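Local coordinates for choline binding protein PCPA (Streptococcus pneumoniae, PDB 4CP6) that is a choline-binding protein and vaccine antigen of the pneumococcus, probably held on the cell surface through choline and presenting a leucine-rich repeat domain, at residues His180-Leu186 with Ser203-Thr209. Residues are numbered along the deposited sequence.
Sequences HEAFANL and SNLFRLT
Two successive leucine-rich repeats of the BspA type stack here through equivalent loops: 180-186 follows strand 177-178, while loop 203-209 follows the parallel strand 200-201. They run side by side in the same direction, with CA atoms of E181 and L205 4.0 Å apart and those of N185 and T209 4.5 Å. Type I turns span E181-A184 and N204-R207, and a type II turn over F206-T209 overlaps the second. Three backbone hydrogen bonds climb the interface: E181 N to S203 O (3.1 Å), F183 N to L205 O (2.9 Å) and N185 N to R207 O (2.8 Å). T209 bridges the loops, its OG1 donating to F183 O (2.8 Å) and accepting from L186 N (2.9 Å). Inside the solenoid, F183 (chi1 m) places CD2 3.8 Å from L205 CD1 and 3.7 Å from F206 CE1; the two rings, slid apart, barely overlap, whereas F206 stacks on Y241. On the outer side, extended R207 bonds through NE to Y263 OH, and N185 ND2 to S159 OG. One water joins R207 NH1 to N185 OD1; another bonds E181 OE1 (2.6 Å) and N185 ND2 (2.9 Å), its R207 NH1 leg (2.6 Å) weak. E181 OE2 lies 4.2 Å from R207 NE, well out of the guanidinium plane. Amides and one hydroxyl thus tie coil to coil, while the E181 and R207 charges approach without a salt bridge.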
ATOM      1  N   HIS A 180       7.484  -2.796   1.446  1.00  9.87           N
ATOM      2  CA  HIS A 180       6.114  -2.593   1.901  1.00 10.03           C
ATOM      3  C   HIS A 180       5.717  -1.118   1.810  1.00 10.46           C
ATOM      4  O   HIS A 180       6.419  -0.238   2.318  1.00 10.17           O
ATOM      5  CB  HIS A 180       6.062  -3.060   3.375  1.00 11.15           C
ATOM      6  CG  HIS A 180       4.753  -2.996   4.114  1.00 16.03           C
ATOM      7  ND1 HIS A 180       4.537  -2.082   5.139  1.00 19.14           N
ATOM      8  CD2 HIS A 180       3.695  -3.837   4.049  1.00 17.95           C
ATOM      9  CE1 HIS A 180       3.335  -2.380   5.638  1.00 18.14           C
ATOM     10  NE2 HIS A 180       2.801  -3.438   5.026  1.00 19.04           N
ATOM     11  N   GLU A 181       4.568  -0.839   1.177  1.00  9.67           N
ATOM     12  CA  GLU A 181       3.963   0.498   1.120  1.00  9.57           C
ATOM     13  C   GLU A 181       4.874   1.584   0.579  1.00 10.69           C
ATOM     14  O   GLU A 181       4.608   2.769   0.829  1.00  9.82           O
ATOM     15  CB  GLU A 181       3.407   0.903   2.505  1.00 11.21           C
ATOM     16  CG  GLU A 181       2.352  -0.096   2.977  1.00 11.21           C
ATOM     17  CD  GLU A 181       1.521   0.268   4.183  1.00 21.39           C
ATOM     18  OE1 GLU A 181       1.493   1.465   4.530  1.00 21.78           O
ATOM     19  OE2 GLU A 181       0.783  -0.613   4.683  1.00 18.84           O
ATOM     20  N   ALA A 182       5.865   1.226  -0.245  1.00  8.96           N
ATOM     21  CA  ALA A 182       6.775   2.278  -0.745  1.00  8.81           C
ATOM     22  C   ALA A 182       6.065   3.347  -1.560  1.00 10.64           C
ATOM     23  O   ALA A 182       6.524   4.495  -1.575  1.00 10.80           O
ATOM     24  CB  ALA A 182       7.904   1.676  -1.546  1.00 10.80           C
ATOM     25  N   PHE A 183       4.976   2.961  -2.253  1.00  9.38           N
ATOM     26  CA  PHE A 183       4.239   3.876  -3.135  1.00  8.98           C
ATOM     27  C   PHE A 183       2.805   4.023  -2.668  1.00 11.41           C
ATOM     28  O   PHE A 183       1.881   4.120  -3.492  1.00 11.08           O
ATOM     29  CB  PHE A 183       4.289   3.340  -4.590  1.00 10.24           C
ATOM     30  CG  PHE A 183       5.683   3.088  -5.126  1.00 11.49           C
ATOM     31  CD1 PHE A 183       6.684   4.045  -4.990  1.00 14.36           C
ATOM     32  CD2 PHE A 183       5.990   1.896  -5.776  1.00 12.33           C
ATOM     33  CE1 PHE A 183       7.990   3.785  -5.446  1.00 13.79           C
ATOM     34  CE2 PHE A 183       7.280   1.666  -6.278  1.00 14.43           C
ATOM     35  CZ  PHE A 183       8.267   2.600  -6.092  1.00 12.12           C
ATOM     36  N   ALA A 184       2.628   4.062  -1.335  1.00  9.09           N
ATOM     37  CA  ALA A 184       1.313   4.164  -0.716  1.00  9.30           C
ATOM     38  C   ALA A 184       0.882   5.629  -0.551  1.00 10.69           C
ATOM     39  O   ALA A 184       1.715   6.550  -0.523  1.00 10.56           O
ATOM     40  CB  ALA A 184       1.370   3.495   0.652  1.00 11.06           C
ATOM     41  N   ASN A 185      -0.441   5.845  -0.440  1.00  9.41           N
ATOM     42  CA  ASN A 185      -1.017   7.178  -0.169  1.00  9.46           C
ATOM     43  C   ASN A 185      -0.639   8.226  -1.188  1.00 11.24           C
ATOM     44  O   ASN A 185      -0.466   9.415  -0.819  1.00 12.05           O
ATOM     45  CB  ASN A 185      -0.639   7.671   1.257  1.00 10.74           C
ATOM     46  CG  ASN A 185      -1.043   6.682   2.309  1.00 12.32           C
ATOM     47  OD1 ASN A 185      -2.230   6.557   2.620  1.00 13.59           O
ATOM     48  ND2 ASN A 185      -0.065   5.916   2.825  1.00 12.29           N
ATOM     49  N   LEU A 186      -0.505   7.817  -2.461  1.00 10.43           N
ATOM     50  CA  LEU A 186      -0.187   8.775  -3.506  1.00  9.53           C
ATOM     51  C   LEU A 186      -1.441   9.289  -4.189  1.00 11.69           C
ATOM     52  O   LEU A 186      -2.433   8.571  -4.275  1.00 12.80           O
ATOM     53  CB  LEU A 186       0.755   8.189  -4.541  1.00  9.91           C
ATOM     54  CG  LEU A 186       2.076   7.591  -4.004  1.00 10.08           C
ATOM     55  CD1 LEU A 186       2.937   6.982  -5.147  1.00 13.00           C
ATOM     56  CD2 LEU A 186       2.893   8.581  -3.179  1.00 12.83           C
ATOM     57  N   SER A 203       4.490  -6.017   0.584  1.00  9.88           N
ATOM     58  CA  SER A 203       3.022  -5.983   0.548  1.00 10.22           C
ATOM     59  C   SER A 203       2.478  -4.554   0.554  1.00 11.01           C
ATOM     60  O   SER A 203       3.151  -3.591   0.958  1.00 10.46           O
ATOM     61  CB  SER A 203       2.444  -6.751   1.733  1.00 13.73           C
ATOM     62  OG  SER A 203       2.911  -6.122   2.906  1.00 19.00           O
ATOM     63  N   ASN A 204       1.225  -4.410   0.078  1.00 11.49           N
ATOM     64  CA  ASN A 204       0.483  -3.145   0.102  1.00 11.72           C
ATOM     65  C   ASN A 204       1.269  -2.029  -0.524  1.00 12.12           C
ATOM     66  O   ASN A 204       1.257  -0.896  -0.041  1.00 11.31           O
ATOM     67  CB  ASN A 204       0.084  -2.805   1.546  1.00 12.45           C
ATOM     68  CG  ASN A 204      -0.687  -3.932   2.157  1.00 17.08           C
ATOM     69  OD1 ASN A 204      -1.263  -4.748   1.415  1.00 17.68           O
ATOM     70  ND2 ASN A 204      -0.748  -3.946   3.467  1.00 19.43           N
ATOM     71  N   LEU A 205       1.942  -2.348  -1.634  1.00 10.31           N
ATOM     72  CA  LEU A 205       2.846  -1.401  -2.267  1.00 11.07           C
ATOM     73  C   LEU A 205       2.197  -0.087  -2.621  1.00 11.41           C
ATOM     74  O   LEU A 205       2.860   0.951  -2.555  1.00 10.52           O
ATOM     75  CB  LEU A 205       3.447  -2.053  -3.524  1.00 12.36           C
ATOM     76  CG  LEU A 205       4.523  -1.312  -4.256  1.00 14.85           C
ATOM     77  CD1 LEU A 205       5.707  -0.970  -3.352  1.00 15.05           C
ATOM     78  CD2 LEU A 205       5.042  -2.145  -5.423  1.00 15.72           C
ATOM     79  N   PHE A 206       0.918  -0.152  -3.016  1.00  9.88           N
ATOM     80  CA  PHE A 206       0.170   1.010  -3.460  1.00  9.30           C
ATOM     81  C   PHE A 206      -0.991   1.327  -2.505  1.00 10.73           C
ATOM     82  O   PHE A 206      -1.968   1.949  -2.922  1.00 10.63           O
ATOM     83  CB  PHE A 206      -0.357   0.742  -4.871  1.00 11.30           C
ATOM     84  CG  PHE A 206       0.759   0.411  -5.839  1.00 10.60           C
ATOM     85  CD1 PHE A 206       1.615   1.399  -6.295  1.00 12.30           C
ATOM     86  CD2 PHE A 206       0.925  -0.882  -6.325  1.00 11.66           C
ATOM     87  CE1 PHE A 206       2.653   1.096  -7.188  1.00 13.55           C
ATOM     88  CE2 PHE A 206       1.963  -1.182  -7.226  1.00 13.48           C
ATOM     89  CZ  PHE A 206       2.798  -0.179  -7.666  1.00 12.99           C
ATOM     90  N   ARG A 207      -0.901   0.915  -1.235  1.00 10.29           N
ATOM     91  CA  ARG A 207      -2.005   1.082  -0.295  1.00  9.85           C
ATOM     92  C   ARG A 207      -2.558   2.498  -0.307  1.00 10.38           C
ATOM     93  O   ARG A 207      -1.803   3.431  -0.129  1.00 10.80           O
ATOM     94  CB  ARG A 207      -1.542   0.702   1.114  1.00 10.94           C
ATOM     95  CG  ARG A 207      -2.629   0.901   2.184  1.00 13.73           C
ATOM     96  CD  ARG A 207      -2.157   0.504   3.590  1.00 14.72           C
ATOM     97  NE  ARG A 207      -3.187   0.836   4.583  1.00 18.26           N
ATOM     98  CZ  ARG A 207      -3.369   2.030   5.146  1.00 33.34           C
ATOM     99  NH1 ARG A 207      -2.574   3.043   4.844  1.00 24.37           N
ATOM    100  NH2 ARG A 207      -4.363   2.222   5.998  1.00 29.07           N
ATOM    101  N   LEU A 208      -3.881   2.654  -0.492  1.00 10.13           N
ATOM    102  CA  LEU A 208      -4.593   3.941  -0.460  1.00 11.27           C
ATOM    103  C   LEU A 208      -4.193   4.906  -1.565  1.00 11.80           C
ATOM    104  O   LEU A 208      -4.689   6.043  -1.592  1.00 12.87           O
ATOM    105  CB  LEU A 208      -4.479   4.614   0.920  1.00 12.39           C
ATOM    106  CG  LEU A 208      -5.051   3.883   2.163  1.00 20.58           C
ATOM    107  CD1 LEU A 208      -5.198   4.848   3.339  1.00 20.88           C
ATOM    108  CD2 LEU A 208      -6.367   3.224   1.930  1.00 20.08           C
ATOM    109  N   THR A 209      -3.385   4.454  -2.534  1.00 10.32           N
ATOM    110  CA  THR A 209      -3.080   5.294  -3.689  1.00  9.69           C
ATOM    111  C   THR A 209      -4.325   5.394  -4.609  1.00 11.15           C
ATOM    112  O   THR A 209      -5.056   4.418  -4.775  1.00 11.18           O
ATOM    113  CB  THR A 209      -1.831   4.763  -4.377  1.00 11.32           C
ATOM    114  OG1 THR A 209      -0.759   5.107  -3.500  1.00 10.43           O
ATOM    115  CG2 THR A 209      -1.579   5.418  -5.747  1.00 11.44           C
TER
HETATM  116  O   HOH W   1       0.001   3.569   4.515  1.00 27.51           O
HETATM  117  O   HOH W   2      -2.771   6.112   5.332  1.00 25.65           O
HETATM  118  O   HOH W   3      -3.923   8.582  -1.452  1.00 29.55           O